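Local coordinates for alpha-1,6-mannanase (Bacteroides thetaiotaomicron, PDB 4V1S), which probably hydrolyses alpha-1,6-linked mannan within its chain, as a GH76 glycoside hydrolase of the six-hairpin clan, at residues I95-S100 with R386-K391; R356-W361 with S367-Y372. One frame throughout, in Å; residues are numbered along the deposited sequence. Where two conformers were deposited one is given.

Contact 1: I95-S100 with R386-K391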
loop_
_atom_site.group_PDB
_atom_site.type_symbol
_atom_site.label_atom_id
_atom_site.label_comp_id
_atom_site.label_asym_id
_atom_site.label_seq_id
_atom_site.Cartn_x
_atom_site.Cartn_y
_atom_site.Cartn_z
ATOM N N ILE A 95 15.843 -3.819 -3.728
ATOM C CA ILE A 95 16.513 -4.382 -4.895
ATOM C C ILE A 95 17.084 -3.259 -5.793
ATOM O O ILE A 95 18.115 -3.445 -6.446
ATOM C CB ILE A 95 15.565 -5.281 -5.746
ATOM C CG1 ILE A 95 14.967 -6.464 -4.955
ATOM C CG2 ILE A 95 16.307 -5.822 -6.938
ATOM C CD1 ILE A 95 15.965 -7.431 -4.370
ATOM N N SER A 96 16.401 -2.111 -5.838
ATOM C CA SER A 96 16.838 -0.971 -6.644
ATOM C C SER A 96 18.121 -0.350 -6.103
ATOM O O SER A 96 18.897 0.243 -6.851
ATOM C CB SER A 96 15.742 0.097 -6.742
ATOM O OG SER A 96 14.612 -0.384 -7.462
ATOM N N LEU A 97 18.346 -0.487 -4.801
ATOM C CA LEU A 97 19.577 -0.005 -4.155
ATOM C C LEU A 97 20.717 -1.011 -4.219
ATOM O O LEU A 97 21.875 -0.645 -4.526
ATOM C CB LEU A 97 19.291 0.334 -2.693
ATOM C CG LEU A 97 18.531 1.609 -2.270
ATOM C CD1 LEU A 97 19.253 2.864 -2.736
ATOM C CD2 LEU A 97 17.082 1.643 -2.698
ATOM N N SER A 98 20.393 -2.277 -3.938
ATOM C CA SER A 98 21.364 -3.376 -3.993
ATOM C C SER A 98 20.678 -4.715 -4.194
ATOM O O SER A 98 20.020 -5.236 -3.296
ATOM C CB SER A 98 22.203 -3.445 -2.723
ATOM O OG SER A 98 23.063 -4.587 -2.778
ATOM N N LYS A 99 20.834 -5.295 -5.373
ATOM C CA LYS A 99 20.197 -6.597 -5.623
ATOM C C LYS A 99 20.756 -7.624 -4.637
ATOM O O LYS A 99 20.029 -8.436 -4.076
ATOM C CB LYS A 99 20.386 -7.048 -7.082
ATOM C CG LYS A 99 19.613 -8.305 -7.435
ATOM C CD LYS A 99 19.388 -8.502 -8.950
ATOM C CE LYS A 99 18.013 -8.021 -9.459
ATOM N NZ LYS A 99 17.781 -8.440 -10.885
ATOM N N SER A 100 22.069 -7.606 -4.451
ATOM C CA SER A 100 22.719 -8.619 -3.618
ATOM C C SER A 100 22.352 -8.493 -2.138
ATOM O O SER A 100 22.224 -9.505 -1.453
ATOM C CB SER A 100 24.242 -8.619 -3.844
ATOM O OG SER A 100 24.812 -7.336 -3.640
ATOM N N ARG A 386 12.170 3.921 0.101
ATOM C CA ARG A 386 11.753 4.751 -1.028
ATOM C C ARG A 386 12.581 6.027 -1.154
ATOM O O ARG A 386 13.063 6.393 -2.240
ATOM C CB ARG A 386 10.287 5.103 -0.937
ATOM C CG ARG A 386 9.363 3.911 -1.081
ATOM C CD ARG A 386 9.243 3.485 -2.519
ATOM N NE ARG A 386 8.206 4.222 -3.195
ATOM C CZ ARG A 386 8.144 4.500 -4.485
ATOM N NH1 ARG A 386 9.108 4.140 -5.285
ATOM N NH2 ARG A 386 7.076 5.130 -4.967
ATOM N N ALA A 387 12.732 6.704 -0.043
ATOM C CA ALA A 387 13.546 7.918 0.012
ATOM C C ALA A 387 15.004 7.630 -0.390
ATOM O O ALA A 387 15.597 8.387 -1.119
ATOM C CB ALA A 387 13.483 8.519 1.405
ATOM N N ALA A 388 15.549 6.507 0.061
ATOM C CA ALA A 388 16.906 6.117 -0.315
ATOM C C ALA A 388 17.036 5.950 -1.828
ATOM O O ALA A 388 18.025 6.364 -2.431
ATOM C CB ALA A 388 17.289 4.833 0.411
ATOM N N ASN A 389 16.019 5.362 -2.443
ATOM C CA ASN A 389 16.028 5.135 -3.881
ATOM C C ASN A 389 15.991 6.463 -4.633
ATOM O O ASN A 389 16.739 6.664 -5.563
ATOM C CB ASN A 389 14.856 4.226 -4.270
ATOM C CG ASN A 389 14.938 3.746 -5.688
ATOM O OD1 ASN A 389 16.029 3.577 -6.238
ATOM N ND2 ASN A 389 13.795 3.521 -6.297
ATOM N N TYR A 390 15.112 7.378 -4.221
ATOM C CA TYR A 390 15.016 8.669 -4.904
ATOM C C TYR A 390 16.237 9.572 -4.663
ATOM O O TYR A 390 16.610 10.340 -5.541
ATOM C CB TYR A 390 13.679 9.360 -4.630
ATOM C CG TYR A 390 12.617 8.782 -5.504
ATOM C CD1 TYR A 390 11.914 7.643 -5.117
ATOM C CD2 TYR A 390 12.356 9.336 -6.750
ATOM C CE1 TYR A 390 10.976 7.079 -5.926
ATOM C CE2 TYR A 390 11.412 8.793 -7.586
ATOM C CZ TYR A 390 10.729 7.658 -7.193
ATOM O OH TYR A 390 9.783 7.135 -8.040
ATOM N N LYS A 391 16.870 9.442 -3.500
ATOM C CA LYS A 391 18.124 10.159 -3.241
ATOM C C LYS A 391 19.189 9.662 -4.242
ATOM O O LYS A 391 19.914 10.453 -4.828
ATOM C CB LYS A 391 18.570 9.941 -1.797
ATOM C CG LYS A 391 19.871 10.638 -1.439
ATOM C CD LYS A 391 20.277 10.457 0.022
ATOM C CE LYS A 391 21.605 11.160 0.296
ATOM N NZ LYS A 391 22.019 11.068 1.722
#
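Leu97 reaches the helix of Arg386-Lys391 with its two methyl groups, which meet different residues. Leu97 CD1 comes to 3.7 Å from the carbonyl oxygen Ala388 O and to 4.2 Å from Ala388 CB. Leu97 CD2 lies alongside the base of the next side chain, 3.8 Å from Asn389 CB. The fork reaches that far because CG of Leu97 stands beside its backbone N, opposite the carbonyl carbon (chi1 -75°), which brings the branch nearer to the helix than the CB direction alone would suggest. Beside it, Ser96 presents its methylene: Ser96 CB is 3.5 Å from Asn389 OD1. No hydrogen bond spans the two segments, and the nearest CA atoms, Leu97 CA and Asn389 CA, are 6.3 Å apart.

Asn389 turns its CG away from its own backbone N (chi1 -170°), carrying the amide toward the helix of Ser96 and Leu97. Both ends of this buried group are then held by neighbours: Arg392 donates to OD1, while ND2 bonds to Glu93 OE2. Glu93, one turn before Leu97, also forms a salt bridge with Arg386, whose NE pairs with Asp321, so a polar network runs beside the apolar patch. Such a network would probably fix the rotation of the amide.

Ser98, N-cap of the next helix, marks the sharp turn after Leu97, and Tyr47 of helix 46-61 packs on both residues. The contact thus sets helix 81-97, near its end, against the last helix of the chain, 374-394, consistent with closure of the ring of helical hairpins in an (alpha/alpha)6 barrel.

Contact 2: R356-W361 with S367-Y372; sequences RYPEHW and SNLEKY
Leu369 pushes its CD1 methyl against the backbone joining Tyr357 to Pro358. Leu369 CD1 sits 3.3 Å from the carbonyl carbon Tyr357 C, a tight fit, and 4.3 Å from Pro358 CD of the proline ring. On the Arg356 side Leu369 CD1 is also 4.2 Å from Arg356 CB, so one branch of the leucine serves three successive residues. The backbone N of Leu369 bonds to Asp352, whose other carboxylate oxygen takes the backbone N of Arg356; a single side chain therefore ties both segments together.

The carbonyl of Leu369 is linked to Arg356 through water. That water receives a hydrogen bond of 2.8 Å from Arg356 NH1, in the guanidinium plane, and lies 2.8 Å from Leu369 O.

Tyr372 ends the contact. Its ring lies nearly parallel to the guanidinium, the planes 12° apart, with Tyr372 CE2 over one guanidinium face, offset toward the rim, and 3.5 Å from Arg356 NE. The arginine gets there by running straight from CG to NE (chi3 180°), and Arg356 CD also touches the ring, 3.6 Å from Tyr372 CD2. A salt bridge from NE to Asp60 holds the charged end in place. Without helix or strand, the loop between the two final helices of the barrel, 334-350 and 374-394, folds back on itself here at the protein surface.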
loop_
_atom_site.group_PDB
_atom_site.type_symbol
_atom_site.label_atom_id
_atom_site.label_comp_id
_atom_site.label_asym_id
_atom_site.label_seq_id
_atom_site.Cartn_x
_atom_site.Cartn_y
_atom_site.Cartn_z
ATOM N N ARG A 356 10.930 2.985 17.848
ATOM C CA ARG A 356 9.573 2.585 17.458
ATOM C C ARG A 356 8.751 3.743 16.919
ATOM O O ARG A 356 9.083 4.920 17.128
ATOM C CB ARG A 356 8.855 1.910 18.615
ATOM C CG ARG A 356 9.662 0.728 19.134
ATOM C CD ARG A 356 8.854 -0.049 20.116
ATOM N NE ARG A 356 9.602 -1.188 20.623
ATOM C CZ ARG A 356 10.002 -1.324 21.863
ATOM N NH1 ARG A 356 9.777 -0.373 22.768
ATOM N NH2 ARG A 356 10.670 -2.407 22.220
ATOM N N TYR A 357 7.685 3.389 16.201
ATOM C CA TYR A 357 6.836 4.363 15.513
ATOM C C TYR A 357 5.387 4.271 15.958
ATOM O O TYR A 357 4.865 3.171 16.217
ATOM C CB TYR A 357 6.944 4.183 13.984
ATOM C CG TYR A 357 8.315 4.591 13.530
ATOM C CD1 TYR A 357 9.393 3.695 13.563
ATOM C CD2 TYR A 357 8.568 5.908 13.158
ATOM C CE1 TYR A 357 10.674 4.113 13.212
ATOM C CE2 TYR A 357 9.842 6.323 12.782
ATOM C CZ TYR A 357 10.895 5.434 12.841
ATOM O OH TYR A 357 12.159 5.883 12.495
ATOM N N PRO A 358 4.722 5.431 16.044
ATOM C CA PRO A 358 3.331 5.482 16.421
ATOM C C PRO A 358 2.390 5.128 15.268
ATOM O O PRO A 358 2.772 5.121 14.089
ATOM C CB PRO A 358 3.155 6.939 16.815
ATOM C CG PRO A 358 4.033 7.663 15.829
ATOM C CD PRO A 358 5.251 6.774 15.740
ATOM N N GLU A 359 1.140 4.891 15.616
ATOM C CA GLU A 359 0.122 4.598 14.621
ATOM C C GLU A 359 -0.151 5.778 13.673
ATOM O O GLU A 359 -0.262 5.583 12.448
ATOM C CB GLU A 359 -1.173 4.219 15.313
ATOM C CG GLU A 359 -2.329 3.950 14.383
ATOM C CD GLU A 359 -3.474 3.195 15.029
ATOM O OE1 GLU A 359 -3.560 3.113 16.280
ATOM O OE2 GLU A 359 -4.342 2.701 14.285
ATOM N N HIS A 360 -0.208 6.979 14.244
ATOM C CA HIS A 360 -0.648 8.181 13.515
ATOM C C HIS A 360 0.559 9.091 13.228
ATOM O O HIS A 360 1.509 9.148 14.020
ATOM C CB HIS A 360 -1.730 8.873 14.354
ATOM C CG HIS A 360 -2.543 9.902 13.623
ATOM N ND1 HIS A 360 -3.785 9.639 13.074
ATOM C CD2 HIS A 360 -2.314 11.221 13.414
ATOM C CE1 HIS A 360 -4.267 10.748 12.547
ATOM N NE2 HIS A 360 -3.387 11.719 12.742
ATOM N N TRP A 361 0.547 9.768 12.071
ATOM C CA TRP A 361 1.680 10.586 11.652
ATOM C C TRP A 361 1.508 12.090 11.864
ATOM O O TRP A 361 2.352 12.880 11.454
ATOM C CB TRP A 361 2.007 10.309 10.189
ATOM C CG TRP A 361 2.734 9.014 9.913
ATOM C CD1 TRP A 361 3.089 8.033 10.798
ATOM C CD2 TRP A 361 3.159 8.568 8.629
ATOM N NE1 TRP A 361 3.753 7.019 10.147
ATOM C CE2 TRP A 361 3.794 7.316 8.804
ATOM C CE3 TRP A 361 3.047 9.096 7.339
ATOM C CZ2 TRP A 361 4.312 6.591 7.729
ATOM C CZ3 TRP A 361 3.557 8.377 6.262
ATOM C CH2 TRP A 361 4.206 7.123 6.473
ATOM N N SER A 367 6.595 10.730 24.243
ATOM C CA SER A 367 6.951 9.699 25.195
ATOM C C SER A 367 7.023 8.361 24.465
ATOM O O SER A 367 6.450 8.181 23.391
ATOM C CB SER A 367 5.941 9.639 26.343
ATOM O OG SER A 367 4.634 9.396 25.864
ATOM N N ASN A 368 7.768 7.434 25.045
ATOM C CA ASN A 368 7.999 6.167 24.375
ATOM C C ASN A 368 6.754 5.314 24.352
ATOM O O ASN A 368 5.963 5.307 25.300
ATOM C CB ASN A 368 9.175 5.435 25.024
ATOM C CG ASN A 368 10.491 6.157 24.799
ATOM O OD1 ASN A 368 10.619 6.993 23.888
ATOM N ND2 ASN A 368 11.477 5.839 25.613
ATOM N N LEU A 369 6.568 4.619 23.239
ATOM C CA LEU A 369 5.394 3.775 23.030
ATOM C C LEU A 369 5.468 2.510 23.867
ATOM O O LEU A 369 6.541 1.923 24.019
ATOM C CB LEU A 369 5.296 3.396 21.550
ATOM C CG LEU A 369 5.097 4.619 20.666
ATOM C CD1 LEU A 369 5.528 4.315 19.251
ATOM C CD2 LEU A 369 3.656 5.097 20.714
ATOM N N GLU A 370 4.328 2.091 24.408
ATOM C CA GLU A 370 4.231 0.809 25.118
ATOM C C GLU A 370 3.556 -0.254 24.254
ATOM O O GLU A 370 3.837 -1.450 24.402
ATOM C CB GLU A 370 3.460 0.963 26.439
ATOM N N LYS A 371 2.657 0.186 23.373
ATOM C CA LYS A 371 1.938 -0.693 22.472
ATOM C C LYS A 371 2.339 -0.365 21.040
ATOM O O LYS A 371 2.590 0.791 20.688
ATOM C CB LYS A 371 0.423 -0.557 22.651
ATOM N N TYR A 372 2.370 -1.394 20.209
ATOM C CA TYR A 372 2.662 -1.243 18.787
ATOM C C TYR A 372 2.228 -2.488 18.034
ATOM O O TYR A 372 2.238 -3.584 18.590
ATOM C CB TYR A 372 4.163 -0.981 18.560
ATOM C CG TYR A 372 5.079 -1.940 19.282
ATOM C CD1 TYR A 372 5.412 -3.176 18.734
ATOM C CD2 TYR A 372 5.609 -1.620 20.536
ATOM C CE1 TYR A 372 6.247 -4.063 19.407
ATOM C CE2 TYR A 372 6.440 -2.505 21.206
ATOM C CZ TYR A 372 6.753 -3.726 20.636
ATOM O OH TYR A 372 7.590 -4.613 21.310
HETATM O O HOH W 1 9.006 2.268 22.747
#

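Overall arrangement
The two contacts share the end of the chain: helix 374-394 supplies one side of contact 1, and contact 2 lies in the loop that leads into it. Contact 1 is partly buried and joins regions 286 residues apart, whereas contact 2 is a surface contact between segments six residues apart, nested along the chain inside the span that contact 1 closes. Their centres are 26 Å apart and they do not touch. Neither has a direct hydrogen bond between its segments. In contact 1, leucine methyls meet a helix beside buried polar groups; in contact 2, a leucine methyl against backbone, an arginine lying over a tyrosine ring and a bridging water connect two irregular segments.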